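Local coordinates for protein beta-glucoside phosphorylase BglX (Unidentified, PDB 5VQE) that probably cleaves beta-glucosides by phosphorolysis, as a member of glycoside hydrolase family 3 that binds a 2-fluoroglucose in its pocket, at residues I387-V395 / K543-S554; S512-V520 / S554-L562. All coordinates share one frame; numbering follows the deposited sequence.

Contact 1. Residues I387-V395 / K543-S554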
ATOM      1  N   ILE A 387      -6.661  -3.341  17.357  1.00 14.91           N
ATOM      2  CA  ILE A 387      -6.805  -2.258  16.393  1.00 15.37           C
ATOM      3  C   ILE A 387      -8.240  -2.189  15.889  1.00 15.56           C
ATOM      4  O   ILE A 387      -8.811  -1.101  15.762  1.00 16.57           O
ATOM      5  CB  ILE A 387      -5.775  -2.429  15.260  1.00 16.17           C
ATOM      6  CG1 ILE A 387      -4.366  -2.209  15.835  1.00 17.87           C
ATOM      7  CG2 ILE A 387      -6.016  -1.439  14.135  1.00 15.87           C
ATOM      8  CD1 ILE A 387      -3.247  -2.671  14.944  1.00 16.73           C
ATOM      9  N   ALA A 388      -8.864  -3.339  15.626  1.00 17.94           N
ATOM     10  CA  ALA A 388     -10.270  -3.314  15.240  1.00 17.88           C
ATOM     11  C   ALA A 388     -11.126  -2.714  16.353  1.00 16.13           C
ATOM     12  O   ALA A 388     -11.996  -1.874  16.101  1.00 13.09           O
ATOM     13  CB  ALA A 388     -10.740  -4.722  14.879  1.00 19.17           C
ATOM     14  N   ASP A 389     -10.871  -3.110  17.599  1.00 14.61           N
ATOM     15  CA  ASP A 389     -11.612  -2.545  18.718  1.00 17.06           C
ATOM     16  C   ASP A 389     -11.474  -1.027  18.757  1.00 15.83           C
ATOM     17  O   ASP A 389     -12.450  -0.314  19.015  1.00 18.35           O
ATOM     18  CB  ASP A 389     -11.121  -3.164  20.029  1.00 17.97           C
ATOM     19  CG  ASP A 389     -11.863  -2.634  21.248  1.00 25.79           C
ATOM     20  OD1 ASP A 389     -12.924  -1.989  21.094  1.00 18.57           O
ATOM     21  OD2 ASP A 389     -11.363  -2.844  22.373  1.00 29.30           O
ATOM     22  N   GLU A 390     -10.277  -0.510  18.481  1.00 16.13           N
ATOM     23  CA  GLU A 390     -10.043   0.923  18.595  1.00 17.20           C
ATOM     24  C   GLU A 390     -10.411   1.699  17.340  1.00 14.63           C
ATOM     25  O   GLU A 390     -10.569   2.921  17.420  1.00 16.85           O
ATOM     26  CB  GLU A 390      -8.572   1.205  18.920  1.00 15.15           C
ATOM     27  CG  GLU A 390      -8.058   0.596  20.228  1.00 20.41           C
ATOM     28  CD  GLU A 390      -8.641   1.247  21.488  1.00 31.40           C
ATOM     29  OE1 GLU A 390      -9.116   2.409  21.425  1.00 28.35           O
ATOM     30  OE2 GLU A 390      -8.627   0.588  22.556  1.00 36.20           O
ATOM     31  N   SER A 391     -10.557   1.031  16.195  1.00 14.04           N
ATOM     32  CA  SER A 391     -10.665   1.733  14.920  1.00 14.76           C
ATOM     33  C   SER A 391     -12.104   2.004  14.492  1.00 18.36           C
ATOM     34  O   SER A 391     -12.387   3.064  13.915  1.00 16.13           O
ATOM     35  CB  SER A 391      -9.950   0.939  13.821  1.00 13.02           C
ATOM     36  OG  SER A 391     -10.647  -0.251  13.506  1.00 20.87           O
ATOM     37  N   ILE A 392     -13.025   1.072  14.746  1.00 19.46           N
ATOM     38  CA  ILE A 392     -14.344   1.159  14.132  1.00 17.52           C
ATOM     39  C   ILE A 392     -15.025   2.446  14.573  1.00 17.30           C
ATOM     40  O   ILE A 392     -15.035   2.790  15.762  1.00 15.82           O
ATOM     41  CB  ILE A 392     -15.170  -0.091  14.468  1.00 16.87           C
ATOM     42  CG1 ILE A 392     -14.466  -1.323  13.902  1.00 15.62           C
ATOM     43  CG2 ILE A 392     -16.593   0.029  13.889  1.00 16.27           C
ATOM     44  CD1 ILE A 392     -15.154  -2.642  14.202  1.00 18.74           C
ATOM     45  N   THR A 393     -15.592   3.170  13.606  1.00 15.72           N
ATOM     46  CA  THR A 393     -16.006   4.555  13.801  1.00 17.75           C
ATOM     47  C   THR A 393     -17.496   4.697  13.548  1.00 17.83           C
ATOM     48  O   THR A 393     -17.974   4.399  12.449  1.00 14.46           O
ATOM     49  CB  THR A 393     -15.233   5.492  12.869  1.00 15.46           C
ATOM     50  OG1 THR A 393     -13.825   5.290  13.045  1.00 11.23           O
ATOM     51  CG2 THR A 393     -15.583   6.940  13.162  1.00 17.12           C
ATOM     52  N   LEU A 394     -18.223   5.170  14.561  1.00 18.57           N
ATOM     53  CA  LEU A 394     -19.626   5.545  14.404  1.00 17.59           C
ATOM     54  C   LEU A 394     -19.682   6.947  13.797  1.00 18.87           C
ATOM     55  O   LEU A 394     -19.396   7.931  14.483  1.00 17.14           O
ATOM     56  CB  LEU A 394     -20.324   5.505  15.761  1.00 18.34           C
ATOM     57  CG  LEU A 394     -21.750   4.977  15.909  1.00 26.54           C
ATOM     58  CD1 LEU A 394     -22.435   5.652  17.107  1.00 21.75           C
ATOM     59  CD2 LEU A 394     -22.575   5.137  14.655  1.00 22.69           C
ATOM     60  N   VAL A 395     -20.035   7.046  12.516  1.00 17.18           N
ATOM     61  CA  VAL A 395     -19.973   8.323  11.795  1.00 16.75           C
ATOM     62  C   VAL A 395     -21.275   9.092  11.919  1.00 19.81           C
ATOM     63  O   VAL A 395     -21.283  10.298  12.186  1.00 19.43           O
ATOM     64  CB  VAL A 395     -19.630   8.079  10.308  1.00 14.85           C
ATOM     65  CG1 VAL A 395     -19.580   9.402   9.533  1.00 20.08           C
ATOM     66  CG2 VAL A 395     -18.326   7.330  10.175  1.00 16.03           C
ATOM     67  N   LYS A 543     -19.737  -4.415  18.901  1.00 16.43           N
ATOM     68  CA  LYS A 543     -20.134  -3.026  19.074  1.00 16.12           C
ATOM     69  C   LYS A 543     -21.591  -2.807  18.687  1.00 18.75           C
ATOM     70  O   LYS A 543     -22.295  -2.015  19.324  1.00 17.94           O
ATOM     71  CB  LYS A 543     -19.198  -2.133  18.265  1.00 16.39           C
ATOM     72  CG  LYS A 543     -17.786  -2.090  18.844  1.00 15.57           C
ATOM     73  CD  LYS A 543     -16.767  -1.575  17.835  1.00 17.63           C
ATOM     74  CE  LYS A 543     -15.342  -1.819  18.309  1.00 17.44           C
ATOM     75  NZ  LYS A 543     -15.087  -1.242  19.659  1.00 18.32           N
ATOM     76  N   LEU A 544     -22.064  -3.495  17.649  1.00 17.99           N
ATOM     77  CA  LEU A 544     -23.472  -3.388  17.286  1.00 18.43           C
ATOM     78  C   LEU A 544     -24.366  -3.897  18.409  1.00 17.96           C
ATOM     79  O   LEU A 544     -25.431  -3.330  18.668  1.00 18.10           O
ATOM     80  CB  LEU A 544     -23.744  -4.163  16.003  1.00 16.02           C
ATOM     81  CG  LEU A 544     -23.101  -3.591  14.742  1.00 14.66           C
ATOM     82  CD1 LEU A 544     -23.312  -4.540  13.572  1.00 15.76           C
ATOM     83  CD2 LEU A 544     -23.641  -2.220  14.423  1.00 19.79           C
ATOM     84  N   MET A 545     -23.943  -4.961  19.090  1.00 19.78           N
ATOM     85  CA  MET A 545     -24.694  -5.522  20.206  1.00 19.39           C
ATOM     86  C   MET A 545     -24.506  -4.743  21.501  1.00 24.49           C
ATOM     87  O   MET A 545     -25.150  -5.075  22.500  1.00 20.99           O
ATOM     88  CB  MET A 545     -24.295  -6.982  20.417  1.00 16.79           C
ATOM     89  CG  MET A 545     -24.495  -7.874  19.203  1.00 18.41           C
ATOM     90  SD  MET A 545     -26.163  -7.760  18.513  1.00 22.06           S
ATOM     91  CE  MET A 545     -27.136  -8.422  19.867  1.00 22.88           C
ATOM     92  N   GLY A 546     -23.658  -3.716  21.510  1.00 19.30           N
ATOM     93  CA  GLY A 546     -23.504  -2.880  22.682  1.00 20.64           C
ATOM     94  C   GLY A 546     -22.600  -3.445  23.755  1.00 21.65           C
ATOM     95  O   GLY A 546     -22.573  -2.904  24.866  1.00 20.59           O
ATOM     96  N   ARG A 547     -21.869  -4.519  23.466  1.00 20.47           N
ATOM     97  CA  ARG A 547     -20.892  -5.066  24.394  1.00 19.15           C
ATOM     98  C   ARG A 547     -19.529  -4.393  24.286  1.00 24.36           C
ATOM     99  O   ARG A 547     -18.652  -4.665  25.111  1.00 22.84           O
ATOM    100  CB  ARG A 547     -20.729  -6.569  24.157  1.00 18.37           C
ATOM    101  CG  ARG A 547     -22.018  -7.366  24.313  1.00 18.59           C
ATOM    102  CD  ARG A 547     -21.740  -8.859  24.280  1.00 19.53           C
ATOM    103  NE  ARG A 547     -21.358  -9.351  22.960  1.00 24.91           N
ATOM    104  CZ  ARG A 547     -22.196  -9.893  22.077  1.00 20.70           C
ATOM    105  NH1 ARG A 547     -23.493 -10.014  22.353  1.00 26.20           N
ATOM    106  NH2 ARG A 547     -21.734 -10.317  20.909  1.00 22.10           N
ATOM    107  N   SER A 548     -19.323  -3.540  23.285  1.00 21.40           N
ATOM    108  CA  SER A 548     -18.056  -2.847  23.090  1.00 22.44           C
ATOM    109  C   SER A 548     -18.367  -1.456  22.566  1.00 21.36           C
ATOM    110  O   SER A 548     -19.179  -1.311  21.649  1.00 19.24           O
ATOM    111  CB  SER A 548     -17.148  -3.606  22.107  1.00 22.91           C
ATOM    112  OG  SER A 548     -15.994  -2.850  21.767  1.00 17.81           O
ATOM    113  N   SER A 549     -17.746  -0.440  23.159  1.00 18.33           N
ATOM    114  CA  SER A 549     -18.014   0.927  22.746  1.00 18.99           C
ATOM    115  C   SER A 549     -17.364   1.219  21.396  1.00 19.65           C
ATOM    116  O   SER A 549     -16.378   0.588  21.006  1.00 19.14           O
ATOM    117  CB  SER A 549     -17.492   1.914  23.789  1.00 24.61           C
ATOM    118  OG  SER A 549     -16.105   1.736  23.993  1.00 21.26           O
ATOM    119  N   PHE A 550     -17.942   2.176  20.676  1.00 18.71           N
ATOM    120  CA  PHE A 550     -17.306   2.727  19.483  1.00 20.49           C
ATOM    121  C   PHE A 550     -16.230   3.712  19.912  1.00 20.55           C
ATOM    122  O   PHE A 550     -16.505   4.665  20.650  1.00 16.44           O
ATOM    123  CB  PHE A 550     -18.330   3.409  18.581  1.00 21.38           C
ATOM    124  CG  PHE A 550     -19.258   2.454  17.905  1.00 17.03           C
ATOM    125  CD1 PHE A 550     -18.869   1.790  16.755  1.00 18.11           C
ATOM    126  CD2 PHE A 550     -20.518   2.210  18.424  1.00 21.52           C
ATOM    127  CE1 PHE A 550     -19.720   0.903  16.130  1.00 18.87           C
ATOM    128  CE2 PHE A 550     -21.376   1.327  17.806  1.00 19.24           C
ATOM    129  CZ  PHE A 550     -20.978   0.669  16.654  1.00 18.23           C
ATOM    130  N   LYS A 551     -15.003   3.472  19.459  1.00 16.59           N
ATOM    131  CA  LYS A 551     -13.851   4.243  19.884  1.00 14.06           C
ATOM    132  C   LYS A 551     -13.134   4.947  18.743  1.00 20.21           C
ATOM    133  O   LYS A 551     -12.301   5.822  19.010  1.00 14.22           O
ATOM    134  CB  LYS A 551     -12.844   3.329  20.597  1.00 17.56           C
ATOM    135  CG  LYS A 551     -13.427   2.539  21.759  1.00 20.44           C
ATOM    136  CD  LYS A 551     -12.447   1.477  22.240  1.00 20.95           C
ATOM    137  CE  LYS A 551     -13.006   0.669  23.419  1.00 23.68           C
ATOM    138  NZ  LYS A 551     -14.053  -0.316  23.006  1.00 21.87           N
ATOM    139  N   GLY A 552     -13.417   4.588  17.492  1.00 17.72           N
ATOM    140  CA  GLY A 552     -12.674   5.151  16.382  1.00 17.75           C
ATOM    141  C   GLY A 552     -12.976   6.619  16.169  1.00 18.24           C
ATOM    142  O   GLY A 552     -14.062   7.106  16.469  1.00 15.06           O
ATOM    143  N   LYS A 553     -11.985   7.328  15.632  1.00 18.08           N
ATOM    144  CA  LYS A 553     -12.111   8.727  15.243  1.00 17.93           C
ATOM    145  C   LYS A 553     -11.745   8.848  13.770  1.00 18.56           C
ATOM    146  O   LYS A 553     -10.643   8.458  13.369  1.00 17.11           O
ATOM    147  CB  LYS A 553     -11.207   9.618  16.097  1.00 21.61           C
ATOM    148  CG  LYS A 553     -11.154  11.071  15.642  1.00 26.07           C
ATOM    149  CD  LYS A 553     -10.140  11.864  16.442  1.00 28.40           C
ATOM    150  CE  LYS A 553      -9.964  13.257  15.868  1.00 32.67           C
ATOM    151  NZ  LYS A 553      -9.194  14.142  16.788  1.00 37.99           N
ATOM    152  N   SER A 554     -12.663   9.384  12.974  1.00 17.85           N
ATOM    153  CA  SER A 554     -12.449   9.505  11.540  1.00 16.54           C
ATOM    154  C   SER A 554     -11.130  10.228  11.254  1.00 16.42           C
ATOM    155  O   SER A 554     -10.956  11.370  11.698  1.00 15.46           O
ATOM    156  CB  SER A 554     -13.612  10.267  10.913  1.00 16.80           C
ATOM    157  OG  SER A 554     -14.805   9.522  11.013  1.00 17.20           O
TER
HETATM  158  O   HOH W   1     -14.470   1.233  17.903  1.00 13.44           O
HETATM  159  O   HOH W   2     -12.414  -2.735  24.627  1.00 35.78           O
HETATM  160  O   HOH W   3     -16.652   6.005  16.805  1.00 16.74           O
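D389 meets K543 and K551 in a salt-bridge network where helix 378-391 runs into edge strand 393-397 of the six-stranded mixed sheet, and the end of helix 534-544 and the tail after it fold back over that junction. One carboxylate oxygen accepts from both lysines: K543 NZ lies 2.7 Å from D389 OD1, nearly in line with its C-O bond, and K551 NZ comes to the syn lone pair. The aspartate's CG, anti to the backbone N (chi1 -179°), carries OD1 between the two ammonium groups. K543 NZ also donates to D389 O, in the carbonyl plane. Both also donate to S549 O, arriving from opposite faces of its plane.

The apolar part centres on the F550 ring. L394 CG sits over one face, 4.0 Å from the centroid in a CH-pi contact, the aliphatic K543 CB lies over the opposite face, and I392 CG2 approaches the edge.

Backbone contacts complete the join. G552 N donates to I392 O (3.0 Å), from above the carbonyl plane, and a side chain at G552 would clash with S391 O. Water 1 accepts from K551 N and donates to both D389 O and I392 O, the latter at 2.7 Å.

Contact 2. Residues S512-V520 / S554-L562; sequences SNPYHLVDV and SPVDPFAGL
Y515 reaches across to V556, D557 and P558 where the loop between strands 506-510 and 525-528 meets the C-terminal tail in a loop-to-loop packing contact. With CG anti to its carbonyl carbon (chi1 -59°), the ring is carried along the tail and presents its edge to D557 O, which lies in the ring plane 3.3 Å from Y515 CE2. P514 CG lies over one face of this ring. The V556 side chain stands roughly perpendicular to that of Y515, but their closest approach is too short to be trusted in detail. The phenol oxygen is hydrogen-bonded beyond the two segments, to D152. Replacing the tyrosine by an alanine removes the ring edge beside D557 O and the hydroxyl, which is likely to leave D152 without this partner.

L517 and F559 run alongside each other in one direction: both have CG anti to their own carbonyl carbon (chi1 -77° and -58°), and L517 CD1 comes 3.7 Å from F559 CE1. V518 CG2 adds a looser contact, 4.0 Å from A560 CB. The tail keeps its own shape through a type I turn, D557 to A560, in which D557 OD1 accepts from F559 N at 3.2 Å as an Asx turn.

No direct hydrogen bond joins the segments. Instead water 4 donates to P514 O and P558 O and accepts from L517 N, so the chemistry implies a mainly apolar fit whose polar backbone link is made through one bridging water.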
ATOM      1  N   SER A 512     -14.355  -0.819   4.070  1.00 17.15           N
ATOM      2  CA  SER A 512     -13.208  -0.319   3.327  1.00 14.72           C
ATOM      3  C   SER A 512     -13.348   1.179   3.072  1.00 14.86           C
ATOM      4  O   SER A 512     -12.966   1.987   3.926  1.00 13.64           O
ATOM      5  CB  SER A 512     -13.050  -1.106   2.029  1.00 16.50           C
ATOM      6  OG  SER A 512     -11.741  -0.970   1.532  1.00 17.99           O
ATOM      7  N   ASN A 513     -13.922   1.563   1.935  1.00 13.85           N
ATOM      8  CA  ASN A 513     -13.984   2.967   1.536  1.00 14.74           C
ATOM      9  C   ASN A 513     -14.719   3.794   2.592  1.00 16.01           C
ATOM     10  O   ASN A 513     -15.879   3.486   2.915  1.00 17.47           O
ATOM     11  CB  ASN A 513     -14.688   3.076   0.183  1.00 13.36           C
ATOM     12  CG  ASN A 513     -14.668   4.485  -0.391  1.00 16.31           C
ATOM     13  OD1 ASN A 513     -14.333   5.445   0.289  1.00 16.70           O
ATOM     14  ND2 ASN A 513     -15.053   4.607  -1.656  1.00 19.64           N
ATOM     15  N   PRO A 514     -14.098   4.829   3.164  1.00 15.29           N
ATOM     16  CA  PRO A 514     -14.767   5.612   4.211  1.00 13.92           C
ATOM     17  C   PRO A 514     -15.742   6.654   3.689  1.00 14.63           C
ATOM     18  O   PRO A 514     -16.383   7.332   4.498  1.00 13.56           O
ATOM     19  CB  PRO A 514     -13.591   6.292   4.919  1.00 14.16           C
ATOM     20  CG  PRO A 514     -12.621   6.512   3.791  1.00 14.95           C
ATOM     21  CD  PRO A 514     -12.714   5.285   2.947  1.00 13.58           C
ATOM     22  N   TYR A 515     -15.881   6.796   2.372  1.00 14.18           N
ATOM     23  CA  TYR A 515     -16.652   7.885   1.782  1.00 16.03           C
ATOM     24  C   TYR A 515     -17.991   7.432   1.210  1.00 20.12           C
ATOM     25  O   TYR A 515     -18.570   8.150   0.389  1.00 18.46           O
ATOM     26  CB  TYR A 515     -15.838   8.559   0.680  1.00 17.14           C
ATOM     27  CG  TYR A 515     -14.520   9.119   1.158  1.00 16.69           C
ATOM     28  CD1 TYR A 515     -13.325   8.622   0.681  1.00 16.72           C
ATOM     29  CD2 TYR A 515     -14.479  10.134   2.099  1.00 15.37           C
ATOM     30  CE1 TYR A 515     -12.118   9.134   1.114  1.00 17.19           C
ATOM     31  CE2 TYR A 515     -13.288  10.649   2.539  1.00 18.90           C
ATOM     32  CZ  TYR A 515     -12.108  10.147   2.046  1.00 17.20           C
ATOM     33  OH  TYR A 515     -10.911  10.660   2.501  1.00 18.22           O
ATOM     34  N   HIS A 516     -18.506   6.267   1.618  1.00 19.02           N
ATOM     35  CA  HIS A 516     -19.699   5.744   0.953  1.00 17.99           C
ATOM     36  C   HIS A 516     -20.944   6.585   1.212  1.00 17.99           C
ATOM     37  O   HIS A 516     -21.931   6.437   0.483  1.00 19.11           O
ATOM     38  CB  HIS A 516     -19.954   4.297   1.367  1.00 16.21           C
ATOM     39  CG  HIS A 516     -19.122   3.304   0.623  1.00 16.71           C
ATOM     40  ND1 HIS A 516     -18.884   3.396  -0.731  1.00 19.07           N
ATOM     41  CD2 HIS A 516     -18.469   2.198   1.047  1.00 16.19           C
ATOM     42  CE1 HIS A 516     -18.120   2.386  -1.110  1.00 20.68           C
ATOM     43  NE2 HIS A 516     -17.858   1.641  -0.051  1.00 19.93           N
ATOM     44  N   LEU A 517     -20.935   7.475   2.205  1.00 18.69           N
ATOM     45  CA  LEU A 517     -22.047   8.411   2.314  1.00 17.62           C
ATOM     46  C   LEU A 517     -22.215   9.249   1.048  1.00 23.09           C
ATOM     47  O   LEU A 517     -23.266   9.880   0.881  1.00 25.11           O
ATOM     48  CB  LEU A 517     -21.860   9.315   3.532  1.00 18.30           C
ATOM     49  CG  LEU A 517     -22.194   8.685   4.892  1.00 21.13           C
ATOM     50  CD1 LEU A 517     -21.783   9.599   6.031  1.00 20.56           C
ATOM     51  CD2 LEU A 517     -23.691   8.333   5.022  1.00 19.96           C
ATOM     52  N   VAL A 518     -21.212   9.267   0.161  1.00 21.60           N
ATOM     53  CA  VAL A 518     -21.351   9.915  -1.143  1.00 25.94           C
ATOM     54  C   VAL A 518     -22.475   9.271  -1.941  1.00 22.09           C
ATOM     55  O   VAL A 518     -23.244   9.955  -2.629  1.00 23.96           O
ATOM     56  CB  VAL A 518     -20.016   9.845  -1.915  1.00 25.24           C
ATOM     57  CG1 VAL A 518     -20.217  10.153  -3.406  1.00 31.65           C
ATOM     58  CG2 VAL A 518     -19.000  10.801  -1.315  1.00 25.41           C
ATOM     59  N   ASP A 519     -22.574   7.948  -1.885  1.00 21.48           N
ATOM     60  CA  ASP A 519     -23.527   7.216  -2.702  1.00 23.47           C
ATOM     61  C   ASP A 519     -24.754   6.749  -1.926  1.00 28.38           C
ATOM     62  O   ASP A 519     -25.739   6.342  -2.555  1.00 24.14           O
ATOM     63  CB  ASP A 519     -22.833   6.018  -3.359  1.00 26.72           C
ATOM     64  CG  ASP A 519     -21.899   6.437  -4.486  1.00 29.88           C
ATOM     65  OD1 ASP A 519     -22.339   7.215  -5.361  1.00 29.38           O
ATOM     66  OD2 ASP A 519     -20.727   6.007  -4.497  1.00 29.97           O
ATOM     67  N   VAL A 520     -24.732   6.807  -0.596  1.00 24.19           N
ATOM     68  CA  VAL A 520     -25.908   6.463   0.206  1.00 21.20           C
ATOM     69  C   VAL A 520     -26.153   7.569   1.229  1.00 22.70           C
ATOM     70  O   VAL A 520     -26.239   7.299   2.437  1.00 21.35           O
ATOM     71  CB  VAL A 520     -25.753   5.085   0.875  1.00 20.46           C
ATOM     72  CG1 VAL A 520     -25.585   4.003  -0.187  1.00 24.06           C
ATOM     73  CG2 VAL A 520     -24.570   5.044   1.856  1.00 24.99           C
ATOM     74  N   SER A 554     -12.663   9.384  12.974  1.00 17.85           N
ATOM     75  CA  SER A 554     -12.449   9.505  11.540  1.00 16.54           C
ATOM     76  C   SER A 554     -11.130  10.228  11.254  1.00 16.42           C
ATOM     77  O   SER A 554     -10.956  11.370  11.698  1.00 15.46           O
ATOM     78  CB  SER A 554     -13.612  10.267  10.913  1.00 16.80           C
ATOM     79  OG  SER A 554     -14.805   9.522  11.013  1.00 17.20           O
ATOM     80  N   PRO A 555     -10.190   9.611  10.535  1.00 13.61           N
ATOM     81  CA  PRO A 555      -8.949  10.302  10.143  1.00 14.18           C
ATOM     82  C   PRO A 555      -9.063  11.084   8.845  1.00 15.46           C
ATOM     83  O   PRO A 555      -8.042  11.522   8.304  1.00 15.53           O
ATOM     84  CB  PRO A 555      -7.971   9.134   9.977  1.00 14.67           C
ATOM     85  CG  PRO A 555      -8.828   8.040   9.424  1.00 13.78           C
ATOM     86  CD  PRO A 555     -10.209   8.221  10.039  1.00 14.42           C
ATOM     87  N   VAL A 556     -10.303  11.255   8.391  1.00 15.48           N
ATOM     88  CA  VAL A 556     -10.664  11.833   7.110  1.00 15.93           C
ATOM     89  C   VAL A 556     -12.055  12.431   7.317  1.00 19.01           C
ATOM     90  O   VAL A 556     -12.730  12.121   8.299  1.00 16.17           O
ATOM     91  CB  VAL A 556     -10.624  10.705   6.050  1.00 19.86           C
ATOM     92  CG1 VAL A 556     -11.912  10.575   5.315  1.00 27.84           C
ATOM     93  CG2 VAL A 556      -9.418  10.847   5.141  1.00 19.10           C
ATOM     94  N   ASP A 557     -12.478  13.318   6.414  1.00 17.70           N
ATOM     95  CA  ASP A 557     -13.855  13.815   6.463  1.00 16.71           C
ATOM     96  C   ASP A 557     -14.762  12.831   5.738  1.00 20.23           C
ATOM     97  O   ASP A 557     -14.775  12.808   4.502  1.00 19.19           O
ATOM     98  CB  ASP A 557     -13.988  15.197   5.820  1.00 19.34           C
ATOM     99  CG  ASP A 557     -15.430  15.696   5.795  1.00 28.76           C
ATOM    100  OD1 ASP A 557     -16.266  15.179   6.574  1.00 24.24           O
ATOM    101  OD2 ASP A 557     -15.735  16.601   4.985  1.00 32.17           O
ATOM    102  N   PRO A 558     -15.540  12.007   6.453  1.00 19.43           N
ATOM    103  CA  PRO A 558     -16.339  10.984   5.758  1.00 19.68           C
ATOM    104  C   PRO A 558     -17.467  11.559   4.934  1.00 20.11           C
ATOM    105  O   PRO A 558     -18.006  10.851   4.069  1.00 21.01           O
ATOM    106  CB  PRO A 558     -16.867  10.107   6.902  1.00 18.63           C
ATOM    107  CG  PRO A 558     -16.856  10.988   8.091  1.00 17.06           C
ATOM    108  CD  PRO A 558     -15.733  11.964   7.910  1.00 19.01           C
ATOM    109  N   PHE A 559     -17.834  12.817   5.157  1.00 22.90           N
ATOM    110  CA  PHE A 559     -18.924  13.421   4.404  1.00 25.23           C
ATOM    111  C   PHE A 559     -18.469  13.992   3.069  1.00 30.32           C
ATOM    112  O   PHE A 559     -19.312  14.231   2.197  1.00 35.10           O
ATOM    113  CB  PHE A 559     -19.587  14.490   5.270  1.00 26.51           C
ATOM    114  CG  PHE A 559     -20.112  13.946   6.568  1.00 25.13           C
ATOM    115  CD1 PHE A 559     -21.355  13.341   6.625  1.00 28.46           C
ATOM    116  CD2 PHE A 559     -19.343  13.993   7.716  1.00 23.21           C
ATOM    117  CE1 PHE A 559     -21.833  12.821   7.809  1.00 27.26           C
ATOM    118  CE2 PHE A 559     -19.816  13.474   8.904  1.00 31.18           C
ATOM    119  CZ  PHE A 559     -21.065  12.887   8.951  1.00 26.09           C
ATOM    120  N   ALA A 560     -17.166  14.189   2.879  1.00 32.26           N
ATOM    121  CA  ALA A 560     -16.616  14.605   1.590  1.00 30.74           C
ATOM    122  C   ALA A 560     -17.313  15.865   1.080  1.00 33.34           C
ATOM    123  O   ALA A 560     -17.717  15.960  -0.081  1.00 34.91           O
ATOM    124  CB  ALA A 560     -16.716  13.469   0.568  1.00 26.14           C
ATOM    125  N   GLY A 561     -17.457  16.844   1.971  1.00 35.67           N
ATOM    126  CA  GLY A 561     -18.074  18.103   1.601  1.00 43.08           C
ATOM    127  C   GLY A 561     -19.574  18.046   1.413  1.00 47.14           C
ATOM    128  O   GLY A 561     -20.128  18.882   0.694  1.00 53.78           O
ATOM    129  N   LEU A 562     -20.250  17.092   2.049  1.00 49.61           N
ATOM    130  CA  LEU A 562     -21.689  16.895   1.878  1.00 47.52           C
ATOM    131  C   LEU A 562     -21.974  16.382   0.470  1.00 50.49           C
ATOM    132  O   LEU A 562     -21.164  15.655  -0.111  1.00 47.03           O
ATOM    133  CB  LEU A 562     -22.464  18.193   2.141  1.00 38.67           C
TER
HETATM  134  O   HOH W   4     -18.881   8.344   4.176  1.00 16.26           O

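How the contacts relate
Contacts 1 and 2 have centres about 17 Å apart, on the same side of the chain's centre. Their segments alternate in sequence: 387-395, 512-520, 543-554, then 554-562, with S554 common to both. The tail thus passes without a break from the helix-strand junction of contact 1 to the loop of contact 2. Strand 393-397 links them physically, since V395 CG1 packs 3.5 Å from P558 CG and also touches F559 and L517. It pairs with strand 525-528, itself beside 506-510, so both contacts attach the C-terminal tail to one border of the mixed sheet. Helix 113-119, from the family 3 N-terminal region, touches both sites, placing the tail where that region meets the sheet.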